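Local coordinates for beta-galactosidase (Geobacillus stearothermophilus, PDB 4OIF), which hydrolyses terminal non-reducing beta-D-galactose residues from beta-D-galactosides, as an intracellular glycoside hydrolase of family GH42 that assembles as a homotrimer, at the interface of chains A and B. Sequence-based numbering; all coordinates share one arbitrary frame. Chains: chain A/B, Beta-galactosidase.

Contact 1: the interface of chains A and B. Residues chain A 194, 197, 199; chain B 24, 53, 56, 94-95.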
# COMPACT_ATOMS: atom_id res chain seq x y z
N SER A 194 10.99 5.77 31.30
CA SER A 194 11.59 4.59 31.91
C SER A 194 11.30 3.34 31.09
O SER A 194 12.12 2.42 31.01
CB SER A 194 11.06 4.40 33.34
OG SER A 194 9.65 4.51 33.36
N SER A 197 13.77 1.77 28.47
CA SER A 197 15.08 2.35 28.80
C SER A 197 15.34 3.65 28.02
O SER A 197 16.46 3.93 27.59
CB SER A 197 16.19 1.32 28.56
OG SER A 197 17.38 1.68 29.24
N THR A 199 14.87 6.75 29.16
CA THR A 199 15.13 7.90 30.02
C THR A 199 16.24 8.79 29.49
O THR A 199 17.34 8.33 29.17
CB THR A 199 15.50 7.45 31.45
OG1 THR A 199 14.51 6.53 31.94
CG2 THR A 199 15.59 8.66 32.38
N ASP B 24 11.12 -0.65 37.83
CA ASP B 24 12.02 0.44 37.46
C ASP B 24 11.24 1.62 36.86
O ASP B 24 11.79 2.71 36.69
CB ASP B 24 13.11 -0.04 36.49
CG ASP B 24 12.58 -0.95 35.39
OD1 ASP B 24 11.77 -1.86 35.67
OD2 ASP B 24 13.00 -0.76 34.23
N PHE B 53 14.31 -4.14 30.42
CA PHE B 53 14.63 -2.83 29.88
C PHE B 53 15.06 -1.85 30.95
O PHE B 53 14.66 -0.69 30.93
CB PHE B 53 13.43 -2.28 29.11
CG PHE B 53 12.99 -3.18 27.99
CD1 PHE B 53 13.70 -3.23 26.79
CD2 PHE B 53 11.88 -4.01 28.14
CE1 PHE B 53 13.29 -4.07 25.76
CE2 PHE B 53 11.48 -4.86 27.12
CZ PHE B 53 12.17 -4.88 25.93
N SER B 56 18.99 1.77 31.63
CA SER B 56 19.12 3.16 32.04
C SER B 56 18.82 3.34 33.54
O SER B 56 19.23 4.34 34.14
CB SER B 56 18.19 4.06 31.21
OG SER B 56 16.85 3.97 31.66
N PRO B 94 20.68 2.54 26.67
CA PRO B 94 20.34 3.89 27.13
C PRO B 94 20.63 4.94 26.06
O PRO B 94 21.45 4.72 25.15
CB PRO B 94 21.24 4.10 28.36
CG PRO B 94 21.56 2.73 28.83
CD PRO B 94 21.62 1.87 27.58
N ALA B 95 19.93 6.07 26.14
CA ALA B 95 20.17 7.18 25.22
C ALA B 95 21.65 7.62 25.24
O ALA B 95 22.23 7.85 24.17
CB ALA B 95 19.26 8.36 25.56
O HOH W 1 18.10 5.95 28.14
O HOH W 2 15.67 4.91 33.71
O HOH W 3 11.11 -0.39 32.22
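A:Ser197 meets B:Ser56 from the last position of the 3-10 helix 195-197, where its backbone takes a left-handed helical conformation (phi 59°), while B:Ser56 lies in the first turn of helix 55-58. The side chain of A:Ser197 supplies a direct bond: its hydroxyl OG accepts the backbone N-H of B:Ser56 at 2.9 Å, with an angle of 148° at the hydrogen. With OG opposite the backbone N (chi1 -162°) and beside its own carbonyl carbon, the hydroxyl extends to the start of the partner's helix, rather like an N-cap lent by another chain. The methylene behind it rests on a backbone carbonyl, A:Ser197 CB lying 3.5 Å from B:Phe53 O, so B:Phe53 takes part through its main chain.

The two hydroxyls B:Ser56 OG and A:Thr199 OG1 face each other at 3.5 Å, a weak hydrogen bond. A water reinforces it by bonding to both, at 2.7 Å from A:Thr199 OG1. Other waters work on the same principle, fitting polar surfaces that do not quite touch. One of them collects the carbonyl oxygens of A:Ser197 and A:Thr199 and reaches the backbone of B:Ala95, 2.7 Å from its N, at the start of helix 95-100. Another joins A:Ser194 O to the carboxylate of B:Asp24, 2.8 Å from OD2. Direct contact at that end is slight, A:Ser194 CB standing 3.8 Å from B:Asp24 O.

The patch is thus small, polar and partly hydrated, and two helix starts of chain B face chain A. On chain B its residues follow strands 16-21, 47-50 and 83-87 of the catalytic domain, a TIM barrel in this family, and on chain A they belong to the stretch that follows helix 184-191.

Contact 2: the interface of chains A and B. Residues chain A 192, 195; chain B 25, 365-368, 370.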
# COMPACT_ATOMS: atom_id res chain seq x y z
N TRP A 192 6.91 9.11 30.54
CA TRP A 192 7.11 7.72 30.99
C TRP A 192 8.28 7.06 30.25
O TRP A 192 8.16 5.95 29.70
CB TRP A 192 5.82 6.90 30.80
CG TRP A 192 5.71 5.74 31.76
CD1 TRP A 192 5.97 4.43 31.49
CD2 TRP A 192 5.34 5.79 33.15
NE1 TRP A 192 5.78 3.66 32.62
CE2 TRP A 192 5.40 4.48 33.65
CE3 TRP A 192 4.97 6.83 34.02
CZ2 TRP A 192 5.09 4.16 34.97
CZ3 TRP A 192 4.67 6.52 35.33
CH2 TRP A 192 4.73 5.19 35.80
N PHE A 195 10.12 3.31 30.48
CA PHE A 195 9.70 2.24 29.59
C PHE A 195 10.68 2.09 28.41
O PHE A 195 10.99 3.07 27.72
CB PHE A 195 8.28 2.52 29.10
CG PHE A 195 7.75 1.52 28.12
CD1 PHE A 195 7.29 0.29 28.55
CD2 PHE A 195 7.70 1.82 26.76
CE1 PHE A 195 6.79 -0.64 27.65
CE2 PHE A 195 7.20 0.89 25.85
CZ PHE A 195 6.75 -0.34 26.30
N GLN B 25 9.96 1.41 36.58
CA GLN B 25 9.08 2.47 36.11
C GLN B 25 8.32 3.11 37.26
O GLN B 25 7.57 4.07 37.06
CB GLN B 25 8.10 1.94 35.06
CG GLN B 25 8.77 1.43 33.79
CD GLN B 25 7.82 0.61 32.94
OE1 GLN B 25 6.61 0.76 33.03
NE2 GLN B 25 8.37 -0.30 32.15
N SER B 365 2.06 -0.23 32.26
CA SER B 365 2.85 0.99 32.25
C SER B 365 1.91 2.19 32.19
O SER B 365 0.92 2.17 31.47
CB SER B 365 3.82 1.01 31.07
OG SER B 365 4.70 -0.10 31.09
N ARG B 366 2.21 3.24 32.96
CA ARG B 366 1.28 4.36 33.01
C ARG B 366 1.29 5.16 31.71
O ARG B 366 0.27 5.74 31.31
CB ARG B 366 1.60 5.27 34.19
CG ARG B 366 0.61 6.40 34.31
CD ARG B 366 0.92 7.30 35.47
NE ARG B 366 -0.13 8.30 35.62
CZ ARG B 366 -0.12 9.26 36.54
NH1 ARG B 366 0.90 9.33 37.38
NH2 ARG B 366 -1.11 10.14 36.60
N GLY B 367 2.44 5.18 31.04
CA GLY B 367 2.53 5.87 29.77
C GLY B 367 3.34 5.10 28.75
O GLY B 367 3.76 3.95 29.00
N SER B 368 3.52 5.74 27.59
CA SER B 368 4.34 5.24 26.49
C SER B 368 3.65 4.08 25.75
O SER B 368 2.47 3.76 26.00
CB SER B 368 5.73 4.82 27.01
OG SER B 368 6.70 5.00 26.00
N GLU B 370 3.13 0.92 25.40
CA GLU B 370 2.35 -0.24 25.81
C GLU B 370 1.51 0.01 27.05
O GLU B 370 1.14 -0.93 27.75
CB GLU B 370 3.27 -1.45 26.02
CG GLU B 370 3.79 -2.06 24.71
CD GLU B 370 4.79 -3.20 24.93
OE1 GLU B 370 5.31 -3.36 26.05
OE2 GLU B 370 5.08 -3.93 23.96
O HOH W 4 9.41 5.28 27.03
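The segment after helix 184-191 of chain A sets the aromatic side chains A:Trp192 and A:Phe195 against the loop 365-370 of chain B, with B:Gln25 beside them. The indole N-H of A:Trp192 bonds to the amide oxygen of B:Gln25, NE1 to OE1 3.0 Å and nearly straight (165° at the hydrogen). The acceptor lies at the indole edge, in the ring plane, but the N-H comes from above the amide plane, the two planes being 87° apart. B:Ser365 OG occupies an in-plane lone pair of the same OE1 at 2.9 Å, so two donors grip this oxygen and fix the amide's rotation.

One indole face lies over the backbone of B:Arg366 and B:Gly367, whose N atoms sit off-centre toward its rim. B:Arg366 CB packs over the six-membered ring, 3.5 Å from its centroid. A:Phe195 runs beside B:Gln25, pointing the same way, ring and amide nearly perpendicular. Its CG, opposite the backbone N (chi1 178°), carries CD2 to 3.6 Å from B:Ser368 CB and turns the ring edge to the carboxylate of B:Glu370. A water joins B:Ser368 OG to the carbonyl oxygens of A:Trp192 and A:Phe195. A leucine in place of A:Trp192 would probably leave B:Gln25 OE1 without its cross-chain donor and open a gap above B:Arg366 and B:Gly367.

This aromatic clasp joins two subunits of the trimer and may steady a loop near the partner's active site.

Contact 1 and contact 2 are neighbouring parts of one interface, their C-alpha centres about 11 Å apart. On chain A both draw on the short stretch after helix 184-191, and the 3-10 helix 195-197 serves each of them; on chain B the 3-10 helix 23-25 is shared. Contact 1 is polar and hydrated, whereas contact 2 is the larger, aromatic one. Their centres lie about 16 Å from B:Glu158, the predicted proton donor, and 17 and 15 Å respectively from B:Glu322, the predicted nucleophile. Trimer assembly may therefore help shape the surroundings of each catalytic pocket.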